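Local coordinates for protein tryptophanyl-tRNA synthetase (Campylobacter jejuni subsp. jejuni, PDB 3TZL) that probably joins tryptophan to its cognate transfer RNA, using ATP and releasing AMP and diphosphate, as a homodimeric class I aminoacyl-tRNA synthetase, at residues I253-E256 with G261-H264; C233-I238 with I267-L272; A66-G71 with S292-I297; D112-A115 with S119-H122; K208-Q213 with L272-F277. All coordinates share one frame; numbering follows the deposited sequence. Where two conformers were deposited one is given.

Contact 1 of 5, residues I253-E256 with G261-H264; sequences IRYE and GYGH
The guanidinium of Arg254 and the imidazole of His264 meet edge to edge: each presents its rim to the other, and neither lies over a face. Arg254 NH2 approaches His264 CE1 at 3.5 Å and stands 3.7 Å from His264 ND1, close to the plane of the ring. The two planes are inclined by 64°, and the side chains lie roughly perpendicular, so the pair is not a stack. A bend at chi3 (66°) turns the arginine head toward the second helix. The polar pull on that head comes from between the segments, where Glu260 forms a salt bridge with Arg254 NH2. Tyr268, one turn beyond His264 on helix 262-276, adds a cation-pi interaction.

The two tyrosines form a second, apolar point of contact. Tyr255 CE1 and Tyr262 CE1 lie 4.3 Å apart, with the rings approaching obliquely. Both are buried, and their surroundings extend the cluster: Phe265 stacks on Tyr255, Phe236 meets it edge to face, and both tyrosines touch Ile235. The aromatic pair thus lies on the inner side, whereas His264 is exposed.

The backbones stay well apart, with 8.7 Å between Tyr255 CA and Gly261 CA, and side chains fill the interval. Gly261 occupies the N-cap position of the helix that follows. Helices 245-257 and 262-276 run roughly antiparallel on either side of a short turn, and the arrangement is that of a helical hairpin closed near its bend.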
# COMPACT_ATOMS: atom_id res chain seq x y z
N ILE B 253 34.98 -4.32 46.41
CA ILE B 253 35.62 -4.52 47.71
C ILE B 253 35.17 -5.87 48.24
O ILE B 253 35.96 -6.62 48.82
CB ILE B 253 35.23 -3.41 48.70
CG1 ILE B 253 36.00 -2.12 48.38
CG2 ILE B 253 35.49 -3.83 50.14
CD1 ILE B 253 35.38 -0.87 48.99
N ARG B 254 33.89 -6.19 48.02
CA ARG B 254 33.32 -7.46 48.47
C ARG B 254 33.97 -8.64 47.74
O ARG B 254 34.25 -9.67 48.36
CB ARG B 254 31.80 -7.46 48.30
CG ARG B 254 31.09 -6.58 49.33
CD ARG B 254 29.64 -6.31 48.94
NE ARG B 254 28.82 -7.51 48.96
CZ ARG B 254 27.56 -7.56 48.53
NH1 ARG B 254 26.97 -6.46 48.06
NH2 ARG B 254 26.88 -8.70 48.58
N TYR B 255 34.24 -8.46 46.45
CA TYR B 255 34.98 -9.44 45.65
C TYR B 255 36.40 -9.66 46.16
O TYR B 255 36.80 -10.79 46.44
CB TYR B 255 35.02 -9.01 44.18
CG TYR B 255 33.88 -9.54 43.33
CD1 TYR B 255 34.12 -10.39 42.26
CD2 TYR B 255 32.55 -9.18 43.59
CE1 TYR B 255 33.10 -10.88 41.47
CE2 TYR B 255 31.50 -9.67 42.80
CZ TYR B 255 31.79 -10.52 41.74
OH TYR B 255 30.80 -11.02 40.92
N GLU B 256 37.17 -8.58 46.27
CA GLU B 256 38.57 -8.67 46.71
C GLU B 256 38.71 -9.14 48.16
O GLU B 256 39.72 -9.76 48.52
CB GLU B 256 39.29 -7.33 46.50
CG GLU B 256 39.38 -6.90 45.04
CD GLU B 256 40.04 -5.55 44.85
OE1 GLU B 256 40.26 -5.15 43.69
OE2 GLU B 256 40.35 -4.89 45.86
N GLY B 261 30.61 -15.97 48.42
CA GLY B 261 30.69 -16.82 47.25
C GLY B 261 29.88 -16.28 46.09
O GLY B 261 29.12 -15.33 46.26
N TYR B 262 30.04 -16.89 44.92
CA TYR B 262 29.34 -16.45 43.72
C TYR B 262 27.83 -16.65 43.81
O TYR B 262 27.05 -15.93 43.19
CB TYR B 262 29.87 -17.19 42.49
CG TYR B 262 31.27 -16.81 42.06
CD1 TYR B 262 31.53 -15.55 41.53
CD2 TYR B 262 32.33 -17.72 42.15
CE1 TYR B 262 32.79 -15.20 41.11
CE2 TYR B 262 33.60 -17.38 41.73
CZ TYR B 262 33.82 -16.11 41.21
OH TYR B 262 35.08 -15.73 40.79
N GLY B 263 27.42 -17.67 44.58
CA GLY B 263 26.02 -17.93 44.83
C GLY B 263 25.41 -16.72 45.49
O GLY B 263 24.34 -16.25 45.10
N HIS B 264 26.11 -16.17 46.48
CA HIS B 264 25.61 -14.98 47.14
C HIS B 264 25.64 -13.74 46.23
O HIS B 264 24.72 -12.93 46.28
CB HIS B 264 26.36 -14.71 48.43
CG HIS B 264 25.75 -13.61 49.23
ND1 HIS B 264 26.15 -12.30 49.12
CD2 HIS B 264 24.72 -13.62 50.12
CE1 HIS B 264 25.42 -11.55 49.93
NE2 HIS B 264 24.55 -12.32 50.54

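Contact 2 of 5, residues C233-I238 with I267-L272; sequences CNIFKI and IYLNEL
Two helical segments running in broadly the same direction come together at Ile235 and Leu269, whose CA atoms are 7.2 Å apart. Leu269 supplies the projecting group: with CG anti to the backbone N (chi1 -177°), its CD2 methyl reaches the facing helix and touches two branched residues one turn apart. Leu269 CD2 is 4.0 Å from Ile235 CG2 and 4.1 Å from Ile238 CG2. Both isoleucines offer the same gamma branch, but the leucine runs nearly square across Ile238 and at a slant to Ile235.

This is apolar packing inside the helical bundle that follows the KMSKS region: Ile214 and Ile217 also cover Leu269, and Tyr255 and Tyr262 reach Ile235. Ile238 carries the same layer toward the nucleotide, its side chain being about 5 Å from that of Met193 in the KMSKS motif and about 9 Å from the bound ADP.

The short helix 234-239 is capped at its start by a thiol. Cys233 SG accepts a hydrogen bond from Phe236 N at 3.6 Å, a nearly straight bond (166°) that occupies an amide of the first turn. Phe236 itself points away from Leu269, toward His230 and Tyr255, which it meets edge to face.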
# COMPACT_ATOMS: atom_id res chain seq x y z
N CYS B 233 34.60 -11.86 35.94
CA CYS B 233 33.32 -12.38 36.41
C CYS B 233 32.15 -11.75 35.65
O CYS B 233 32.04 -10.53 35.57
CB CYS B 233 33.18 -12.15 37.91
SG CYS B 233 31.66 -12.79 38.64
N ASN B 234 31.30 -12.60 35.09
CA ASN B 234 30.13 -12.13 34.37
C ASN B 234 29.05 -11.59 35.29
O ASN B 234 28.24 -10.77 34.88
CB ASN B 234 29.58 -13.23 33.47
CG ASN B 234 30.56 -13.65 32.40
OD1 ASN B 234 31.30 -12.82 31.86
ND2 ASN B 234 30.60 -14.94 32.10
N ILE B 235 29.02 -12.07 36.53
CA ILE B 235 28.10 -11.49 37.49
C ILE B 235 28.52 -10.04 37.67
O ILE B 235 27.72 -9.13 37.54
CB ILE B 235 28.16 -12.20 38.86
CG1 ILE B 235 28.02 -13.72 38.70
CG2 ILE B 235 27.07 -11.68 39.77
CD1 ILE B 235 28.34 -14.46 39.98
N PHE B 236 29.79 -9.82 37.96
CA PHE B 236 30.26 -8.46 38.18
C PHE B 236 30.04 -7.59 36.94
O PHE B 236 29.49 -6.49 37.06
CB PHE B 236 31.72 -8.43 38.60
CG PHE B 236 32.20 -7.06 38.98
CD1 PHE B 236 32.07 -6.61 40.29
CD2 PHE B 236 32.77 -6.22 38.03
CE1 PHE B 236 32.51 -5.35 40.64
CE2 PHE B 236 33.21 -4.96 38.38
CZ PHE B 236 33.08 -4.52 39.69
N LYS B 237 30.45 -8.08 35.77
CA LYS B 237 30.28 -7.34 34.52
C LYS B 237 28.83 -6.91 34.29
O LYS B 237 28.57 -5.81 33.83
CB LYS B 237 30.76 -8.16 33.33
CG LYS B 237 32.26 -8.37 33.26
CD LYS B 237 32.61 -9.23 32.05
CE LYS B 237 34.10 -9.18 31.73
NZ LYS B 237 34.95 -9.56 32.89
N ILE B 238 27.89 -7.80 34.61
CA ILE B 238 26.48 -7.47 34.49
C ILE B 238 25.98 -6.56 35.62
O ILE B 238 25.17 -5.66 35.39
CB ILE B 238 25.61 -8.74 34.41
CG1 ILE B 238 25.94 -9.53 33.14
CG2 ILE B 238 24.12 -8.39 34.40
CD1 ILE B 238 25.35 -10.91 33.14
N ILE B 267 22.63 -13.89 44.13
CA ILE B 267 21.49 -13.48 44.96
C ILE B 267 21.40 -11.96 45.00
O ILE B 267 20.32 -11.37 44.82
CB ILE B 267 21.62 -14.03 46.40
CG1 ILE B 267 21.28 -15.53 46.42
CG2 ILE B 267 20.70 -13.27 47.34
CD1 ILE B 267 21.41 -16.17 47.78
N TYR B 268 22.55 -11.33 45.22
CA TYR B 268 22.69 -9.89 45.16
C TYR B 268 22.27 -9.33 43.80
O TYR B 268 21.53 -8.36 43.73
CB TYR B 268 24.13 -9.48 45.49
CG TYR B 268 24.38 -7.99 45.40
CD1 TYR B 268 23.66 -7.10 46.18
CD2 TYR B 268 25.35 -7.47 44.54
CE1 TYR B 268 23.88 -5.73 46.10
CE2 TYR B 268 25.57 -6.10 44.46
CZ TYR B 268 24.83 -5.24 45.24
OH TYR B 268 25.04 -3.88 45.17
N LEU B 269 22.74 -9.95 42.72
CA LEU B 269 22.40 -9.48 41.38
C LEU B 269 20.89 -9.47 41.16
O LEU B 269 20.35 -8.51 40.61
CB LEU B 269 23.09 -10.31 40.29
CG LEU B 269 22.84 -9.83 38.85
CD1 LEU B 269 23.12 -8.33 38.73
CD2 LEU B 269 23.69 -10.60 37.85
N ASN B 270 20.22 -10.52 41.61
CA ASN B 270 18.75 -10.56 41.60
C ASN B 270 18.12 -9.34 42.25
O ASN B 270 17.23 -8.71 41.67
CB ASN B 270 18.22 -11.82 42.28
CG ASN B 270 18.19 -13.00 41.35
OD1 ASN B 270 17.20 -13.23 40.66
ND2 ASN B 270 19.28 -13.76 41.33
N GLU B 271 18.58 -9.00 43.45
CA GLU B 271 18.10 -7.82 44.16
C GLU B 271 18.29 -6.54 43.36
O GLU B 271 17.39 -5.70 43.30
CB GLU B 271 18.79 -7.67 45.51
CG GLU B 271 18.56 -8.81 46.47
CD GLU B 271 19.26 -8.61 47.81
OE1 GLU B 271 19.82 -7.51 48.05
OE2 GLU B 271 19.25 -9.55 48.63
N LEU B 272 19.48 -6.38 42.76
CA LEU B 272 19.77 -5.22 41.92
C LEU B 272 18.82 -5.11 40.74
O LEU B 272 18.23 -4.06 40.50
CB LEU B 272 21.20 -5.29 41.38
CG LEU B 272 22.29 -4.85 42.35
CD1 LEU B 272 23.65 -4.93 41.67
CD2 LEU B 272 21.98 -3.43 42.83

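Contact 3 of 5, residues A66-G71 with S292-I297; sequences AFLSLG and SHLKEI
Leu68 packs its two methyls against a pair of side chains one turn apart on the C-terminal helix, and CD1 does most of the touching. Leu68 CD1 lies 3.6 Å from Leu294 CD1 and 3.7 Å from Ile297 CG2, both close methyl contacts. The second branch is looser, Leu68 CD2 standing 4.1 Å from Ile297 CG2. Leu68 and Ile297 meet tip to tip, while Leu294 comes in at a slant, its extended first torsion (chi1 -178°) swinging the CD1 methyl toward Leu68. Leu61 and Ala64, earlier on helix 53-70, also receive Leu294 on this dense side.

Ile297 marks the passage to the looser side. Its CG2 is packed inward on Leu68, but the residue as a whole is partly exposed, and its CD1 rests 3.8 Å above one face of the His293 ring, toward the rim; Lys295 and Glu296 mark the solvent side of the helix. With 9.1 Å between Leu68 CA and Leu294 CA, the helices meet through side chains alone.

Just past Leu68 the first helix ends in a Schellman motif at Gly71, whose positive phi (138°) turns the chain out of the helix. Leu68 O, in that final turn, accepts a hydrogen bond from Lys283 NZ. Helix 53-70 belongs to the right-handed beta-alpha-beta crossover joining parallel strands 36-41 and 78-81, so the long helix 291-320 is here laid against a crossover helix of the Rossmann fold characteristic of class I synthetases.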
# COMPACT_ATOMS: atom_id res chain seq x y z
N ALA B 66 5.97 -1.58 26.87
CA ALA B 66 7.38 -1.68 27.24
C ALA B 66 8.13 -0.36 27.04
O ALA B 66 8.91 0.06 27.90
CB ALA B 66 8.06 -2.79 26.45
N PHE B 67 7.91 0.31 25.92
CA PHE B 67 8.71 1.51 25.67
C PHE B 67 8.27 2.66 26.56
O PHE B 67 9.08 3.44 27.07
CB PHE B 67 8.74 1.87 24.18
CG PHE B 67 9.56 0.91 23.34
CD1 PHE B 67 10.94 0.94 23.38
CD2 PHE B 67 8.94 -0.01 22.51
CE1 PHE B 67 11.69 0.06 22.61
CE2 PHE B 67 9.68 -0.90 21.75
CZ PHE B 67 11.06 -0.86 21.80
N LEU B 68 6.96 2.77 26.78
CA LEU B 68 6.45 3.74 27.72
C LEU B 68 7.02 3.47 29.11
O LEU B 68 7.51 4.38 29.78
CB LEU B 68 4.93 3.71 27.73
CG LEU B 68 4.33 4.29 26.46
CD1 LEU B 68 2.84 4.06 26.43
CD2 LEU B 68 4.63 5.77 26.37
N SER B 69 6.97 2.20 29.53
CA SER B 69 7.47 1.82 30.86
C SER B 69 8.94 2.14 31.09
O SER B 69 9.34 2.47 32.21
CB SER B 69 7.25 0.33 31.10
OG SER B 69 5.87 0.10 31.16
N LEU B 70 9.74 2.04 30.04
CA LEU B 70 11.18 2.23 30.15
C LEU B 70 11.61 3.69 29.93
O LEU B 70 12.78 4.02 30.09
CB LEU B 70 11.91 1.27 29.21
CG LEU B 70 11.76 -0.20 29.60
CD1 LEU B 70 12.00 -1.12 28.40
CD2 LEU B 70 12.76 -0.54 30.70
N GLY B 71 10.67 4.56 29.57
CA GLY B 71 10.97 5.99 29.59
C GLY B 71 10.49 6.87 28.46
O GLY B 71 10.68 8.09 28.48
N SER B 292 -7.46 0.71 28.51
CA SER B 292 -7.92 2.06 28.19
C SER B 292 -6.82 3.11 28.40
O SER B 292 -6.75 4.09 27.67
CB SER B 292 -9.19 2.44 28.98
OG SER B 292 -8.89 2.85 30.31
N HIS B 293 -5.95 2.88 29.38
CA HIS B 293 -4.90 3.86 29.64
C HIS B 293 -3.86 3.87 28.51
O HIS B 293 -3.40 4.93 28.08
CB HIS B 293 -4.21 3.63 30.98
CG HIS B 293 -3.32 4.76 31.40
ND1 HIS B 293 -2.25 4.59 32.26
CD2 HIS B 293 -3.33 6.07 31.07
CE1 HIS B 293 -1.65 5.75 32.44
NE2 HIS B 293 -2.28 6.66 31.73
N LEU B 294 -3.50 2.69 28.02
CA LEU B 294 -2.53 2.60 26.93
C LEU B 294 -3.14 3.21 25.67
O LEU B 294 -2.48 3.95 24.96
CB LEU B 294 -2.09 1.15 26.71
CG LEU B 294 -1.03 0.88 25.65
CD1 LEU B 294 0.27 1.62 25.95
CD2 LEU B 294 -0.77 -0.63 25.51
N LYS B 295 -4.41 2.91 25.42
CA LYS B 295 -5.13 3.47 24.27
C LYS B 295 -5.15 5.00 24.29
O LYS B 295 -4.91 5.63 23.25
CB LYS B 295 -6.55 2.90 24.23
CG LYS B 295 -7.33 3.23 22.98
CD LYS B 295 -8.64 2.45 22.95
CE LYS B 295 -9.79 3.30 23.46
NZ LYS B 295 -10.14 4.39 22.49
N GLU B 296 -5.43 5.59 25.45
CA GLU B 296 -5.44 7.04 25.61
C GLU B 296 -4.09 7.65 25.23
O GLU B 296 -4.03 8.69 24.56
CB GLU B 296 -5.83 7.44 27.06
CG GLU B 296 -7.33 7.24 27.41
CD GLU B 296 -7.71 7.64 28.85
OE1 GLU B 296 -6.82 7.76 29.72
OE2 GLU B 296 -8.92 7.82 29.11
N ILE B 297 -3.01 6.99 25.62
CA ILE B 297 -1.67 7.45 25.34
C ILE B 297 -1.32 7.29 23.85
O ILE B 297 -0.79 8.21 23.23
CB ILE B 297 -0.65 6.70 26.21
CG1 ILE B 297 -0.85 7.07 27.69
CG2 ILE B 297 0.76 7.01 25.75
CD1 ILE B 297 -0.13 6.13 28.65

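Contact 4 of 5, residues D112-A115 with S119-H122; sequences DKVA and SASH
The carbonyl oxygen of Ser119 is the polar atom nearest to the lysine of the facing helix, and what meets it is the aliphatic part of that side chain: Lys113 CE lies 3.7 Å from Ser119 O, whereas the ammonium nitrogen, Lys113 NZ, is 4.8 Å from that oxygen. The contact therefore has the character of a methylene resting by a carbonyl rather than of a charged bond. It belongs to a helix-loop-helix connection, in which helix 108-115 gives way to an extended loop that doubles back alongside its last turn before helix 122-137 begins. The nearest CA atoms, those of Val114 and Ser119, are 6.1 Å apart.

The lysine gets there through a bend at chi2 (90°), which carries its chain across toward the Ser119 carbonyl and brings CE beside it. Ser119 turns its own CB away, so that it contributes backbone here.

Where the loop ends, Ser121 is the N-cap of helix 122-137, its OG accepting from Leu124 N. The next residue faces the dimer partner: His122 ND1 and NE2 are hydrogen-bonded to Ser96 and Ser126 of the second subunit, and its ring meets His122 of that subunit with the planes nearly parallel. Ala120 also makes a backbone hydrogen bond to the second subunit, so one short loop serves both the helix end and the dimer interface.

The methyl of Ala120 points toward helix 108-115, and there Ala120 CB lies 4.3 Å from Lys113 CG and 4.4 Å from Val114 CG2.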
# COMPACT_ATOMS: atom_id res chain seq x y z
N ASP B 112 19.05 -11.35 0.01
CA ASP B 112 19.51 -12.41 0.92
C ASP B 112 18.51 -13.56 1.04
O ASP B 112 18.91 -14.72 1.18
CB ASP B 112 19.84 -11.85 2.30
CG ASP B 112 20.97 -10.84 2.27
OD1 ASP B 112 21.67 -10.75 1.24
OD2 ASP B 112 21.16 -10.13 3.29
N LYS B 113 17.23 -13.23 0.97
CA LYS B 113 16.16 -14.22 1.05
C LYS B 113 16.14 -15.13 -0.16
O LYS B 113 16.09 -16.35 -0.04
CB LYS B 113 14.81 -13.51 1.15
CG LYS B 113 13.60 -14.44 1.26
CD LYS B 113 13.29 -14.75 2.71
CE LYS B 113 11.82 -15.08 2.91
NZ LYS B 113 11.44 -14.93 4.34
N VAL B 114 16.19 -14.52 -1.34
CA VAL B 114 16.18 -15.26 -2.59
C VAL B 114 17.44 -16.10 -2.78
O VAL B 114 17.40 -17.17 -3.40
CB VAL B 114 16.01 -14.29 -3.77
CG1 VAL B 114 16.17 -15.01 -5.11
CG2 VAL B 114 14.66 -13.64 -3.70
N ALA B 115 18.55 -15.63 -2.22
CA ALA B 115 19.83 -16.31 -2.38
C ALA B 115 19.89 -17.61 -1.58
O ALA B 115 20.47 -18.59 -2.03
CB ALA B 115 20.97 -15.39 -1.98
N SER B 119 11.42 -18.39 -1.17
CA SER B 119 10.60 -17.53 -2.01
C SER B 119 10.19 -16.29 -1.21
O SER B 119 10.00 -16.36 0.01
CB SER B 119 9.37 -18.28 -2.53
OG SER B 119 8.16 -17.61 -2.18
N ALA B 120 10.10 -15.16 -1.89
CA ALA B 120 9.78 -13.90 -1.24
C ALA B 120 8.37 -13.41 -1.61
O ALA B 120 7.93 -13.54 -2.75
CB ALA B 120 10.83 -12.85 -1.58
N SER B 121 7.67 -12.87 -0.63
CA SER B 121 6.37 -12.28 -0.86
C SER B 121 6.58 -10.88 -1.42
O SER B 121 7.65 -10.28 -1.23
CB SER B 121 5.59 -12.16 0.45
OG SER B 121 6.20 -11.19 1.30
N HIS B 122 5.57 -10.38 -2.11
CA HIS B 122 5.55 -8.99 -2.54
C HIS B 122 5.76 -8.06 -1.35
O HIS B 122 6.41 -7.02 -1.46
CB HIS B 122 4.19 -8.67 -3.15
CG HIS B 122 4.11 -7.32 -3.76
ND1 HIS B 122 3.23 -6.35 -3.32
CD2 HIS B 122 4.81 -6.75 -4.78
CE1 HIS B 122 3.37 -5.26 -4.06
NE2 HIS B 122 4.32 -5.48 -4.95

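Contact 5 of 5, residues K208-Q213 with L272-F277; sequences KTLKKQ and LVNAYF
Leading up to Leu210, which meets Val273 and Asn274 on the facing helix, the segment begins with Lys208, exposed and directed off the interface; its carbonyl oxygen receives Lys212 N in the regular helical pattern. Thr209 follows, with OG1 hydrogen-bonded to Ser206 OG near the start of helix 207-215.

Leu210 carries the whole of this side of the contact, and its CD2 methyl does most of the touching. Leu210 CD2 meets Val273 CG1 at 3.6 Å, while CD1 adds a looser contact, 3.9 Å from the same valine methyl, the two side chains crossing at a slant. CD2 also comes to 3.2 Å from Asn274 OD1, a close approach of a methyl to an amide oxygen, and it is 3.6 Å from Asn274 CG. The leucine and asparagine side chains run alongside one another, pointing opposite ways. The oxygen is already engaged as an acceptor, bonded by Arg281 NH2.

This is helix-helix packing: helix 207-215, a short way past the KMSKS motif in the chain, lies beside the last turns of helix 262-276, with 8.4 Å between Leu210 CA and Asn274 CA, and Phe242 also covers Val273.

Lys211 comes next and heads off from Asn274, though it brushes Asn270 one turn earlier. At Gln213 the segment turns to another partner, the side-chain NE2 donating to Asp202 OD2.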
# COMPACT_ATOMS: atom_id res chain seq x y z
N LYS B 208 10.73 -15.45 39.17
CA LYS B 208 11.17 -16.83 39.01
C LYS B 208 12.02 -16.99 37.76
O LYS B 208 13.05 -17.67 37.77
CB LYS B 208 9.96 -17.77 38.93
CG LYS B 208 10.32 -19.26 38.92
CD LYS B 208 9.14 -20.15 38.54
CE LYS B 208 8.66 -19.87 37.12
NZ LYS B 208 9.73 -20.09 36.09
N THR B 209 11.59 -16.36 36.67
CA THR B 209 12.31 -16.44 35.41
C THR B 209 13.65 -15.69 35.46
O THR B 209 14.65 -16.12 34.88
CB THR B 209 11.44 -15.91 34.27
OG1 THR B 209 10.26 -16.71 34.16
CG2 THR B 209 12.19 -15.95 32.96
N LEU B 210 13.67 -14.56 36.17
CA LEU B 210 14.90 -13.80 36.39
C LEU B 210 15.90 -14.60 37.24
O LEU B 210 17.08 -14.71 36.90
CB LEU B 210 14.58 -12.45 37.04
CG LEU B 210 15.81 -11.61 37.38
CD1 LEU B 210 16.57 -11.23 36.10
CD2 LEU B 210 15.46 -10.37 38.22
N LYS B 211 15.42 -15.17 38.34
CA LYS B 211 16.24 -16.04 39.19
C LYS B 211 16.89 -17.15 38.38
O LYS B 211 18.08 -17.44 38.53
CB LYS B 211 15.39 -16.63 40.33
CG LYS B 211 16.19 -17.32 41.43
CD LYS B 211 15.28 -17.95 42.47
CE LYS B 211 16.06 -18.65 43.59
NZ LYS B 211 15.23 -19.64 44.32
N LYS B 212 16.11 -17.75 37.49
CA LYS B 212 16.56 -18.84 36.63
C LYS B 212 17.65 -18.36 35.67
O LYS B 212 18.69 -19.01 35.51
CB LYS B 212 15.36 -19.38 35.84
CG LYS B 212 15.56 -20.74 35.19
CD LYS B 212 14.31 -21.14 34.40
CE LYS B 212 14.06 -20.19 33.21
NZ LYS B 212 12.81 -20.48 32.43
N GLN B 213 17.43 -17.21 35.05
CA GLN B 213 18.38 -16.66 34.09
C GLN B 213 19.68 -16.27 34.78
O GLN B 213 20.76 -16.56 34.28
CB GLN B 213 17.77 -15.47 33.36
CG GLN B 213 16.65 -15.91 32.44
CD GLN B 213 15.97 -14.78 31.71
OE1 GLN B 213 16.09 -13.60 32.07
NE2 GLN B 213 15.23 -15.13 30.66
N LEU B 272 19.48 -6.38 42.76
CA LEU B 272 19.77 -5.22 41.92
C LEU B 272 18.82 -5.11 40.74
O LEU B 272 18.23 -4.06 40.50
CB LEU B 272 21.20 -5.29 41.38
CG LEU B 272 22.29 -4.85 42.35
CD1 LEU B 272 23.65 -4.93 41.67
CD2 LEU B 272 21.98 -3.43 42.83
N VAL B 273 18.67 -6.20 39.99
CA VAL B 273 17.82 -6.18 38.81
C VAL B 273 16.35 -5.95 39.17
O VAL B 273 15.67 -5.13 38.55
CB VAL B 273 18.01 -7.44 37.93
CG1 VAL B 273 17.03 -7.45 36.75
CG2 VAL B 273 19.47 -7.51 37.43
N ASN B 274 15.85 -6.66 40.19
CA ASN B 274 14.46 -6.50 40.59
C ASN B 274 14.12 -5.10 41.06
O ASN B 274 13.01 -4.61 40.82
CB ASN B 274 14.07 -7.53 41.65
CG ASN B 274 13.77 -8.90 41.05
OD1 ASN B 274 13.19 -9.00 39.97
ND2 ASN B 274 14.19 -9.97 41.75
N ALA B 275 15.06 -4.45 41.73
CA ALA B 275 14.82 -3.13 42.29
C ALA B 275 14.91 -2.08 41.20
O ALA B 275 14.12 -1.13 41.18
CB ALA B 275 15.80 -2.83 43.43
N TYR B 276 15.86 -2.25 40.30
CA TYR B 276 16.10 -1.31 39.22
C TYR B 276 14.91 -1.25 38.24
O TYR B 276 14.59 -0.19 37.71
CB TYR B 276 17.39 -1.68 38.49
CG TYR B 276 17.83 -0.70 37.43
CD1 TYR B 276 17.31 -0.75 36.14
CD2 TYR B 276 18.80 0.26 37.71
CE1 TYR B 276 17.72 0.15 35.16
CE2 TYR B 276 19.22 1.17 36.74
CZ TYR B 276 18.68 1.10 35.47
OH TYR B 276 19.09 1.99 34.50
N PHE B 277 14.26 -2.38 38.02
CA PHE B 277 13.18 -2.43 37.04
C PHE B 277 11.80 -2.48 37.67
O PHE B 277 10.79 -2.58 36.97
CB PHE B 277 13.37 -3.59 36.07
CG PHE B 277 14.42 -3.32 35.03
CD1 PHE B 277 14.28 -2.27 34.12
CD2 PHE B 277 15.55 -4.12 34.95
CE1 PHE B 277 15.24 -2.02 33.15
CE2 PHE B 277 16.52 -3.88 33.98
CZ PHE B 277 16.36 -2.83 33.08

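Contacts 1, 2 and 5 lie along helix 262-276 in sequence, each of the first two nested within the loop closed by the next. Contact 1 abuts contact 2, with Tyr262 CE1 3.6 Å from Cys233 SG. Asn270 OD1, 3.3 Å from Lys211 CA, joins contact 2 to contact 5, and the two also share Leu272. Contact 5 reaches contact 3 where Phe277 CE1 lies 3.8 Å from Leu70 CD2, linking the helical bundle to the Rossmann fold. Contact 4 is remote: its centre is about 35 Å from that of contact 3, although the side chain of Lys113 is about 13 Å from the bound tryptophan. In contact 2 the side chain of Ile238 is about 9 Å from the bound ADP.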